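Local coordinates for protein glutathione S-transferase (Pseudomonas fluorescens, PDB 3M3M) that binds glutathione and, as a member of the glutathione S-transferase family, probably catalyses its conjugation to electrophilic substrates, at residues A[110-115]-A[165-170]; A[34-39]-A[53-58]; A[15-20]-A[99-104]. All blocks are in the same frame, centred on the assembly; numbering follows the deposited sequence.

Contact 1: A[110-115]-A[165-170]; sequences VARFIQ and YAYTHV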
loop_
_atom_site.group_PDB
_atom_site.type_symbol
_atom_site.label_atom_id
_atom_site.label_comp_id
_atom_site.label_asym_id
_atom_site.label_seq_id
_atom_site.Cartn_x
_atom_site.Cartn_y
_atom_site.Cartn_z
ATOM N N VAL A 110 -8.571 1.032 -7.574
ATOM C CA VAL A 110 -9.130 1.271 -8.904
ATOM C C VAL A 110 -10.281 2.304 -8.836
ATOM O O VAL A 110 -10.420 3.148 -9.743
ATOM C CB VAL A 110 -9.527 -0.076 -9.597
ATOM C CG1 VAL A 110 -10.072 0.132 -11.040
ATOM C CG2 VAL A 110 -8.268 -0.957 -9.723
ATOM N N ALA A 111 -11.087 2.261 -7.770
ATOM C CA ALA A 111 -12.152 3.323 -7.645
ATOM C C ALA A 111 -11.482 4.694 -7.578
ATOM O O ALA A 111 -11.961 5.699 -8.161
ATOM C CB ALA A 111 -12.976 3.086 -6.371
ATOM N N ARG A 112 -10.415 4.772 -6.782
ATOM C CA ARG A 112 -9.680 6.074 -6.657
ATOM C C ARG A 112 -9.114 6.450 -8.034
ATOM O O ARG A 112 -9.129 7.619 -8.416
ATOM C CB ARG A 112 -8.551 5.887 -5.625
ATOM C CG ARG A 112 -7.468 7.037 -5.727
ATOM C CD ARG A 112 -6.618 6.982 -4.416
ATOM N NE ARG A 112 -5.532 8.014 -4.417
ATOM C CZ ARG A 112 -4.317 7.858 -4.939
ATOM N NH1 ARG A 112 -4.004 6.728 -5.594
ATOM N NH2 ARG A 112 -3.350 8.769 -4.728
ATOM N N PHE A 113 -8.583 5.492 -8.790
ATOM C CA PHE A 113 -8.074 5.840 -10.151
ATOM C C PHE A 113 -9.193 6.396 -11.023
ATOM O O PHE A 113 -9.049 7.475 -11.606
ATOM C CB PHE A 113 -7.436 4.649 -10.845
ATOM C CG PHE A 113 -6.919 4.990 -12.197
ATOM C CD1 PHE A 113 -5.748 5.702 -12.337
ATOM C CD2 PHE A 113 -7.644 4.588 -13.350
ATOM C CE1 PHE A 113 -5.269 6.001 -13.614
ATOM C CE2 PHE A 113 -7.170 4.945 -14.616
ATOM C CZ PHE A 113 -6.010 5.652 -14.731
ATOM N N ILE A 114 -10.321 5.701 -11.040
ATOM C CA ILE A 114 -11.479 6.149 -11.828
ATOM C C ILE A 114 -11.922 7.543 -11.437
ATOM O O ILE A 114 -12.148 8.405 -12.316
ATOM C CB ILE A 114 -12.649 5.118 -11.718
ATOM C CG1 ILE A 114 -12.275 3.847 -12.529
ATOM C CG2 ILE A 114 -13.990 5.712 -12.253
ATOM C CD1 ILE A 114 -13.296 2.621 -12.169
ATOM N N GLN A 115 -12.089 7.790 -10.140
ATOM C CA GLN A 115 -12.613 9.074 -9.683
ATOM C C GLN A 115 -11.512 10.163 -9.718
ATOM O O GLN A 115 -11.712 11.229 -10.245
ATOM C CB GLN A 115 -13.141 8.950 -8.275
ATOM C CG GLN A 115 -13.739 10.253 -7.706
ATOM C CD GLN A 115 -14.429 10.032 -6.375
ATOM O OE1 GLN A 115 -14.886 8.906 -6.068
ATOM N NE2 GLN A 115 -14.516 11.107 -5.562
ATOM N N TYR A 165 -2.819 0.625 5.021
ATOM C CA TYR A 165 -2.995 2.054 5.233
ATOM C C TYR A 165 -2.817 2.798 3.934
ATOM O O TYR A 165 -3.490 3.820 3.726
ATOM C CB TYR A 165 -1.934 2.529 6.220
ATOM C CG TYR A 165 -2.010 4.014 6.520
ATOM C CD1 TYR A 165 -2.978 4.516 7.476
ATOM C CD2 TYR A 165 -1.174 4.899 5.852
ATOM C CE1 TYR A 165 -3.069 5.884 7.716
ATOM C CE2 TYR A 165 -1.305 6.310 6.085
ATOM C CZ TYR A 165 -2.250 6.741 6.978
ATOM O OH TYR A 165 -2.346 8.136 7.190
ATOM N N ALA A 166 -1.926 2.280 3.063
ATOM C CA ALA A 166 -1.518 3.074 1.895
ATOM C C ALA A 166 -2.721 3.513 1.054
ATOM O O ALA A 166 -2.804 4.711 0.730
ATOM C CB ALA A 166 -0.464 2.291 1.015
ATOM N N TYR A 167 -3.628 2.604 0.666
ATOM C CA TYR A 167 -4.764 3.072 -0.040
ATOM C C TYR A 167 -5.942 3.381 0.911
ATOM O O TYR A 167 -6.804 4.175 0.520
ATOM C CB TYR A 167 -5.251 1.984 -1.046
ATOM C CG TYR A 167 -4.366 2.047 -2.303
ATOM C CD1 TYR A 167 -4.545 3.092 -3.241
ATOM C CD2 TYR A 167 -3.470 1.018 -2.550
ATOM C CE1 TYR A 167 -3.718 3.126 -4.434
ATOM C CE2 TYR A 167 -2.694 1.010 -3.744
ATOM C CZ TYR A 167 -2.840 2.047 -4.667
ATOM O OH TYR A 167 -1.980 2.057 -5.828
ATOM N N THR A 168 -6.022 2.694 2.032
ATOM C CA THR A 168 -7.240 3.017 2.840
ATOM C C THR A 168 -7.249 4.520 3.240
ATOM O O THR A 168 -8.309 5.124 3.246
ATOM C CB THR A 168 -7.337 2.145 4.080
ATOM O OG1 THR A 168 -7.354 0.749 3.697
ATOM C CG2 THR A 168 -8.676 2.426 4.856
ATOM N N HIS A 169 -6.113 5.065 3.594
ATOM C CA HIS A 169 -6.073 6.468 4.032
ATOM C C HIS A 169 -6.546 7.467 2.954
ATOM O O HIS A 169 -6.893 8.606 3.351
ATOM C CB HIS A 169 -4.684 6.830 4.637
ATOM C CG HIS A 169 -3.745 7.466 3.670
ATOM N ND1 HIS A 169 -3.132 6.783 2.649
ATOM C CD2 HIS A 169 -3.275 8.745 3.605
ATOM C CE1 HIS A 169 -2.315 7.591 1.990
ATOM N NE2 HIS A 169 -2.413 8.806 2.529
ATOM N N VAL A 170 -6.538 7.078 1.649
ATOM C CA VAL A 170 -7.031 7.921 0.552
ATOM C C VAL A 170 -8.312 7.310 -0.085
ATOM O O VAL A 170 -8.709 7.632 -1.208
ATOM C CB VAL A 170 -5.927 8.213 -0.519
ATOM C CG1 VAL A 170 -4.900 9.217 0.108
ATOM C CG2 VAL A 170 -5.212 6.945 -0.967
#
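Arg112 reaches across from helix 87-117 and lays one face of its guanidinium against Val170 of 165-170. This is the tight part: Val170 CG2 lies 3.6 Å from Arg112 NE and 3.7 Å from Arg112 CD. With CG anti to the backbone N (chi1 163°) and the chain extended as far as NE, the arginine spans a gap whose nearest alpha carbons, Arg112 CA and Val170 CA, are 7.9 Å apart. The second touch is looser. Arg112 NH1 stands 3.8 Å from Tyr167 CE1, near the plane of the ring and at its edge; the two flat groups are turned 68° from each other. No hydrogen bond joins the segments. The buried guanidinium is satisfied by other residues, NH2 bonding to Arg11 O and NE pairing with Glu173 in a salt bridge. The solvent side is marked by Phe113, which is exposed and takes no part in the contact. Tyr167, a glutathione-binding residue whose side chain comes within about 3 Å of the ligand, ties this packing to the glutathione-binding cleft. Around the contact, Ile114 packs on helix 125-146, Tyr165 on helix 182-192, and Tyr167 also on Ile108 and Ala109 of helix 87-117.

Contact 2: A[34-39]-A[53-58]; sequences VDILGG and GKIPVL. With GSH (glutathione), chain B.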
loop_
_atom_site.group_PDB
_atom_site.type_symbol
_atom_site.label_atom_id
_atom_site.label_comp_id
_atom_site.label_asym_id
_atom_site.label_seq_id
_atom_site.Cartn_x
_atom_site.Cartn_y
_atom_site.Cartn_z
ATOM N N VAL A 34 8.630 7.545 -11.908
ATOM C CA VAL A 34 8.195 6.790 -13.095
ATOM C C VAL A 34 6.796 7.338 -13.442
ATOM O O VAL A 34 5.935 7.437 -12.535
ATOM C CB VAL A 34 8.097 5.319 -12.716
ATOM C CG1 VAL A 34 7.473 4.473 -13.847
ATOM C CG2 VAL A 34 9.484 4.784 -12.353
ATOM N N ASP A 35 6.593 7.669 -14.723
ATOM C CA ASP A 35 5.350 8.186 -15.235
ATOM C C ASP A 35 4.676 7.057 -16.020
ATOM O O ASP A 35 5.090 6.764 -17.142
ATOM C CB ASP A 35 5.640 9.415 -16.126
ATOM C CG ASP A 35 4.374 10.080 -16.575
ATOM O OD1 ASP A 35 3.280 9.434 -16.544
ATOM O OD2 ASP A 35 4.483 11.316 -16.828
ATOM N N ILE A 36 3.628 6.447 -15.442
ATOM C CA ILE A 36 3.048 5.268 -16.085
ATOM C C ILE A 36 2.268 5.768 -17.317
ATOM O O ILE A 36 2.379 5.162 -18.381
ATOM C CB ILE A 36 2.044 4.596 -15.144
ATOM C CG1 ILE A 36 2.805 3.878 -14.016
ATOM C CG2 ILE A 36 1.126 3.668 -15.990
ATOM C CD1 ILE A 36 1.878 3.575 -12.844
ATOM N N LEU A 37 1.518 6.888 -17.210
ATOM C CA LEU A 37 0.756 7.378 -18.428
ATOM C C LEU A 37 1.720 7.727 -19.560
ATOM O O LEU A 37 1.439 7.496 -20.775
ATOM C CB LEU A 37 -0.138 8.574 -18.106
ATOM C CG LEU A 37 -1.043 9.046 -19.243
ATOM C CD1 LEU A 37 -2.096 8.013 -19.681
ATOM C CD2 LEU A 37 -1.734 10.226 -18.683
ATOM N N GLY A 38 2.881 8.235 -19.181
ATOM C CA GLY A 38 3.909 8.619 -20.154
ATOM C C GLY A 38 4.649 7.466 -20.779
ATOM O O GLY A 38 5.488 7.643 -21.702
ATOM N N GLY A 39 4.367 6.246 -20.323
ATOM C CA GLY A 39 4.946 5.091 -21.005
ATOM C C GLY A 39 6.162 4.442 -20.306
ATOM O O GLY A 39 6.702 3.427 -20.793
ATOM N N GLY A 53 6.083 -5.175 -15.363
ATOM C CA GLY A 53 5.721 -3.845 -15.906
ATOM C C GLY A 53 5.027 -2.942 -14.870
ATOM O O GLY A 53 4.235 -2.069 -15.249
ATOM N N LYS A 54 5.320 -3.164 -13.588
ATOM C CA LYS A 54 4.706 -2.332 -12.504
ATOM C C LYS A 54 5.686 -1.689 -11.579
ATOM O O LYS A 54 6.780 -2.224 -11.331
ATOM C CB LYS A 54 3.766 -3.199 -11.634
ATOM C CG LYS A 54 2.476 -3.661 -12.552
ATOM C CD LYS A 54 1.488 -4.428 -11.741
ATOM C CE LYS A 54 0.405 -5.102 -12.677
ATOM N NZ LYS A 54 -0.187 -4.339 -13.789
ATOM N N ILE A 55 5.268 -0.567 -10.994
ATOM C CA ILE A 55 6.009 0.039 -9.873
ATOM C C ILE A 55 5.188 -0.349 -8.600
ATOM O O ILE A 55 3.986 -0.582 -8.643
ATOM C CB ILE A 55 6.107 1.569 -10.024
ATOM C CG1 ILE A 55 4.745 2.146 -10.379
ATOM C CG2 ILE A 55 7.283 1.801 -11.082
ATOM C CD1 ILE A 55 4.779 3.671 -10.581
ATOM N N PRO A 56 5.865 -0.432 -7.449
ATOM C CA PRO A 56 7.283 -0.040 -7.211
ATOM C C PRO A 56 8.251 -1.195 -7.552
ATOM O O PRO A 56 7.866 -2.406 -7.621
ATOM C CB PRO A 56 7.280 0.280 -5.716
ATOM C CG PRO A 56 6.271 -0.781 -5.182
ATOM C CD PRO A 56 5.117 -0.641 -6.198
ATOM N N VAL A 57 9.498 -0.788 -7.816
ATOM C CA VAL A 57 10.661 -1.669 -7.873
ATOM C C VAL A 57 11.693 -1.127 -6.895
ATOM O O VAL A 57 11.880 0.095 -6.795
ATOM C CB VAL A 57 11.258 -1.628 -9.271
ATOM C CG1 VAL A 57 12.541 -2.617 -9.279
ATOM C CG2 VAL A 57 10.225 -2.158 -10.293
ATOM N N LEU A 58 12.361 -2.017 -6.158
ATOM C CA LEU A 58 13.449 -1.628 -5.233
ATOM C C LEU A 58 14.700 -2.218 -5.855
ATOM O O LEU A 58 14.801 -3.431 -6.102
ATOM C CB LEU A 58 13.251 -2.211 -3.839
ATOM C CG LEU A 58 14.415 -1.939 -2.871
ATOM C CD1 LEU A 58 14.426 -0.480 -2.578
ATOM C CD2 LEU A 58 14.281 -2.661 -1.535
HETATM N N1 GSH B . 0.831 -6.202 -7.094
HETATM C CA1 GSH B . 1.693 -4.995 -7.406
HETATM C C1 GSH B . 2.327 -4.400 -6.145
HETATM O O11 GSH B . 3.479 -3.890 -6.259
HETATM O O12 GSH B . 1.651 -4.395 -5.080
HETATM C CB1 GSH B . 0.735 -3.973 -8.099
HETATM C CG1 GSH B . 1.561 -2.765 -8.407
HETATM C CD1 GSH B . 0.823 -1.840 -9.398
HETATM O OE1 GSH B . -0.450 -2.158 -9.860
HETATM N N2 GSH B . 1.406 -0.687 -9.842
HETATM C CA2 GSH B . 0.690 0.189 -10.768
HETATM C C2 GSH B . 1.416 0.134 -12.041
HETATM O O2 GSH B . 2.743 0.096 -11.995
HETATM C CB2 GSH B . 0.746 1.614 -10.158
HETATM S SG2 GSH B . -0.182 1.677 -8.518
HETATM N N3 GSH B . 0.757 0.103 -13.189
HETATM C CA3 GSH B . 1.547 0.137 -14.432
HETATM C C3 GSH B . 0.995 -0.774 -15.514
HETATM O O31 GSH B . 1.304 -0.582 -16.730
HETATM O O32 GSH B . 0.274 -1.731 -15.187
#
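Ile55 carries the apolar packing with two branches, each meeting a different residue of 34-39. Its CG2 and the methyls of Val34 reach toward each other tip to tip, 3.8 Å separating Ile55 CG2 from Val34 CG1. Its CD1 lies 3.7 Å from Ile36 CD1, where the side chains cross obliquely; chi1 of 47° sets CG1 between backbone N and carbonyl carbon, directing that branch to Ile36. Ile36 CD1 in turn packs 3.5 Å from CB2 of the glutathione cysteine.

No hydrogen bond joins the two segments; Ile55 and Lys54 bond the ligand instead. Ile55 N donates to GSH O2 (2.8 Å, 161°) and Ile55 O accepts from GSH N2 (2.8 Å, 159°), a nearly straight pair that holds the cysteinyl backbone like a neighbouring strand. The cis peptide bond before Pro56 is the cis-proline of the thioredoxin fold and probably places Ile55 for this pairing. Lys54 NZ, its chain bent at chi4, bonds GSH O32 at 3.0 Å.

Within 34-39, Gly38 N meets Asp35 OD1 from above the carboxylate plane, an Asx motif. The contact joins the loop after strand 29-33 to the approach to strand 57-60, with helix 13-24 packing on Ile55 and Pro56.

Contact 3: A[15-20]-A[99-104]; sequences CYKIKL and FEQYSH. With GSH (glutathione), chain B.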
loop_
_atom_site.group_PDB
_atom_site.type_symbol
_atom_site.label_atom_id
_atom_site.label_comp_id
_atom_site.label_asym_id
_atom_site.label_seq_id
_atom_site.Cartn_x
_atom_site.Cartn_y
_atom_site.Cartn_z
ATOM N N CYS A 15 3.433 2.365 -4.127
ATOM C CA CYS A 15 4.748 2.989 -3.937
ATOM C C CYS A 15 4.851 3.737 -2.594
ATOM O O CYS A 15 5.946 3.751 -1.967
ATOM C CB CYS A 15 4.974 4.001 -5.095
ATOM S SG CYS A 15 5.100 3.160 -6.708
ATOM N N TYR A 16 3.745 4.375 -2.151
ATOM C CA TYR A 16 3.722 4.979 -0.834
ATOM C C TYR A 16 4.086 3.989 0.291
ATOM O O TYR A 16 4.813 4.315 1.255
ATOM C CB TYR A 16 2.333 5.581 -0.569
ATOM C CG TYR A 16 2.207 6.178 0.833
ATOM C CD1 TYR A 16 3.286 6.924 1.448
ATOM C CD2 TYR A 16 1.011 5.952 1.548
ATOM C CE1 TYR A 16 3.115 7.453 2.776
ATOM C CE2 TYR A 16 0.831 6.473 2.872
ATOM C CZ TYR A 16 1.901 7.250 3.434
ATOM O OH TYR A 16 1.747 7.713 4.741
ATOM N N LYS A 17 3.631 2.714 0.184
ATOM C CA LYS A 17 4.053 1.726 1.148
ATOM C C LYS A 17 5.557 1.693 1.331
ATOM O O LYS A 17 6.011 1.580 2.492
ATOM C CB LYS A 17 3.710 0.280 0.642
ATOM C CG LYS A 17 2.216 0.006 0.541
ATOM C CD LYS A 17 1.989 -1.251 -0.298
ATOM C CE LYS A 17 0.495 -1.455 -0.510
ATOM N NZ LYS A 17 0.211 -2.707 -1.338
ATOM N N ILE A 18 6.322 1.830 0.236
ATOM C CA ILE A 18 7.783 1.715 0.294
ATOM C C ILE A 18 8.403 3.044 0.819
ATOM O O ILE A 18 9.333 3.012 1.662
ATOM C CB ILE A 18 8.325 1.351 -1.072
ATOM C CG1 ILE A 18 7.568 0.090 -1.650
ATOM C CG2 ILE A 18 9.816 1.039 -0.953
ATOM C CD1 ILE A 18 7.371 -1.075 -0.631
ATOM N N LYS A 19 7.864 4.165 0.384
ATOM C CA LYS A 19 8.322 5.488 0.970
ATOM C C LYS A 19 8.131 5.417 2.493
ATOM O O LYS A 19 9.027 5.782 3.284
ATOM C CB LYS A 19 7.468 6.636 0.383
ATOM C CG LYS A 19 7.907 8.006 1.014
ATOM C CD LYS A 19 6.890 9.109 0.675
ATOM C CE LYS A 19 7.317 10.433 1.437
ATOM N NZ LYS A 19 6.372 11.565 1.029
ATOM N N LEU A 20 6.918 5.028 2.910
ATOM C CA LEU A 20 6.661 4.972 4.375
ATOM C C LEU A 20 7.606 4.015 5.111
ATOM O O LEU A 20 8.230 4.376 6.132
ATOM C CB LEU A 20 5.191 4.491 4.590
ATOM C CG LEU A 20 4.718 4.436 6.071
ATOM C CD1 LEU A 20 5.092 5.802 6.930
ATOM C CD2 LEU A 20 3.158 4.219 6.036
ATOM N N PHE A 99 -4.638 -10.639 1.565
ATOM C CA PHE A 99 -5.985 -10.073 1.548
ATOM C C PHE A 99 -5.980 -8.684 0.924
ATOM O O PHE A 99 -6.845 -8.330 0.122
ATOM C CB PHE A 99 -6.495 -9.957 3.019
ATOM C CG PHE A 99 -7.667 -8.974 3.236
ATOM C CD1 PHE A 99 -9.009 -9.372 3.138
ATOM C CD2 PHE A 99 -7.362 -7.601 3.627
ATOM C CE1 PHE A 99 -10.086 -8.403 3.360
ATOM C CE2 PHE A 99 -8.414 -6.710 3.907
ATOM C CZ PHE A 99 -9.721 -7.083 3.779
ATOM N N GLU A 100 -4.936 -7.908 1.241
ATOM C CA GLU A 100 -4.896 -6.533 0.643
ATOM C C GLU A 100 -4.746 -6.554 -0.912
ATOM O O GLU A 100 -5.498 -5.788 -1.646
ATOM C CB GLU A 100 -3.725 -5.723 1.233
ATOM C CG GLU A 100 -3.634 -4.299 0.638
ATOM C CD GLU A 100 -2.575 -4.158 -0.487
ATOM O OE1 GLU A 100 -1.658 -4.981 -0.578
ATOM O OE2 GLU A 100 -2.593 -3.143 -1.188
ATOM N N GLN A 101 -3.926 -7.486 -1.424
ATOM C CA GLN A 101 -3.704 -7.573 -2.859
ATOM C C GLN A 101 -4.960 -8.206 -3.593
ATOM O O GLN A 101 -5.221 -7.835 -4.748
ATOM C CB GLN A 101 -2.429 -8.426 -3.121
ATOM C CG GLN A 101 -1.157 -7.627 -2.784
ATOM C CD GLN A 101 -0.919 -6.476 -3.793
ATOM O OE1 GLN A 101 -0.836 -5.233 -3.407
ATOM N NE2 GLN A 101 -0.797 -6.820 -5.048
ATOM N N TYR A 102 -5.740 -9.066 -2.896
ATOM C CA TYR A 102 -6.785 -9.847 -3.602
ATOM C C TYR A 102 -8.179 -9.198 -3.411
ATOM O O TYR A 102 -8.987 -9.077 -4.348
ATOM C CB TYR A 102 -6.801 -11.309 -3.081
ATOM C CG TYR A 102 -7.651 -12.140 -4.018
ATOM C CD1 TYR A 102 -7.072 -12.655 -5.170
ATOM C CD2 TYR A 102 -9.029 -12.326 -3.785
ATOM C CE1 TYR A 102 -7.815 -13.373 -6.131
ATOM C CE2 TYR A 102 -9.783 -13.074 -4.740
ATOM C CZ TYR A 102 -9.134 -13.591 -5.885
ATOM O OH TYR A 102 -9.884 -14.276 -6.857
ATOM N N SER A 103 -8.430 -8.720 -2.197
ATOM C CA SER A 103 -9.768 -8.317 -1.762
ATOM C C SER A 103 -9.962 -6.826 -1.572
ATOM O O SER A 103 -11.073 -6.414 -1.337
ATOM C CB SER A 103 -10.098 -9.046 -0.420
ATOM O OG SER A 103 -10.286 -10.468 -0.715
ATOM N N HIS A 104 -8.912 -6.021 -1.571
ATOM C CA HIS A 104 -8.964 -4.614 -1.165
ATOM C C HIS A 104 -8.393 -3.697 -2.282
ATOM O O HIS A 104 -9.118 -2.964 -2.891
ATOM C CB HIS A 104 -8.154 -4.483 0.126
ATOM C CG HIS A 104 -8.076 -3.116 0.717
ATOM N ND1 HIS A 104 -7.098 -2.216 0.373
ATOM C CD2 HIS A 104 -8.806 -2.529 1.681
ATOM C CE1 HIS A 104 -7.252 -1.118 1.078
ATOM N NE2 HIS A 104 -8.292 -1.274 1.865
HETATM N N1 GSH B . 0.831 -6.202 -7.094
HETATM C CA1 GSH B . 1.693 -4.995 -7.406
HETATM C C1 GSH B . 2.327 -4.400 -6.145
HETATM O O11 GSH B . 3.479 -3.890 -6.259
HETATM O O12 GSH B . 1.651 -4.395 -5.080
HETATM C CB1 GSH B . 0.735 -3.973 -8.099
HETATM C CG1 GSH B . 1.561 -2.765 -8.407
HETATM C CD1 GSH B . 0.823 -1.840 -9.398
HETATM O OE1 GSH B . -0.450 -2.158 -9.860
HETATM N N2 GSH B . 1.406 -0.687 -9.842
HETATM C CA2 GSH B . 0.690 0.189 -10.768
HETATM C C2 GSH B . 1.416 0.134 -12.041
HETATM O O2 GSH B . 2.743 0.096 -11.995
HETATM C CB2 GSH B . 0.746 1.614 -10.158
HETATM S SG2 GSH B . -0.182 1.677 -8.518
HETATM N N3 GSH B . 0.757 0.103 -13.189
HETATM C CA3 GSH B . 1.547 0.137 -14.432
HETATM C C3 GSH B . 0.995 -0.774 -15.514
HETATM O O31 GSH B . 1.304 -0.582 -16.730
HETATM O O32 GSH B . 0.274 -1.731 -15.187
#
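Lys17 NZ is gripped by several oxygens at once. The shortest bond within the contact runs to Glu100 OE2, 2.8 Å away and met on the syn side, 33° out of the carboxylate plane; a weak second bond joins Lys17 NZ to Glu100 OE1 at 3.0 Å. Both belong to one salt bridge, and Ser69 OG and Asn70 OD1 also accept from the ammonium. The two side chains come from opposite directions: that of Lys17 is extended beyond CG, whereas Glu100 has CG anti to the backbone N (chi1 180°) and bends at chi2 (-99°), which turns its carboxylate to the lysine. Lys17 CA and Glu100 CA, the nearest alpha carbons, remain 12.2 Å apart, so long side chains bridge the helices. This is an interdomain contact of the GST fold, joining helix 13-24 of the thioredoxin-like domain to helix 87-117 of the all-helical domain. Replacing Glu100 by an alanine would probably leave the buried ammonium of Lys17 without its carboxylate mate and Asn70 ND2 without the acceptor it has in OE1. Gln101, next along the helix, belongs to the glutathione pocket, and its amide carbon CD lies 3.5 Å from GSH O12 at the gamma-glutamyl end.

Overall arrangement
Along the chain, contact 2 is nested inside the loop closed by contact 3, and contact 1 follows both. Contact 2 lies in the thioredoxin-like domain, in loops leading from strand 29-33 and into strand 57-60, contact 1 in the helical domain, and contact 3 spans the two. Contacts 1 and 3 share helix 87-117, with centres about 10 Å apart, and touch where Ala166 packs on Lys17. Contacts 2 and 3, centres about 15 Å apart, meet through Cys15, which packs on Ile55 and Pro56. Contacts 1 and 2 do not touch (nearest atoms about 7 Å apart). Contact 2 holds five glutathione-pocket residues and contacts 1 and 3 one each, so both domains line the interdomain site.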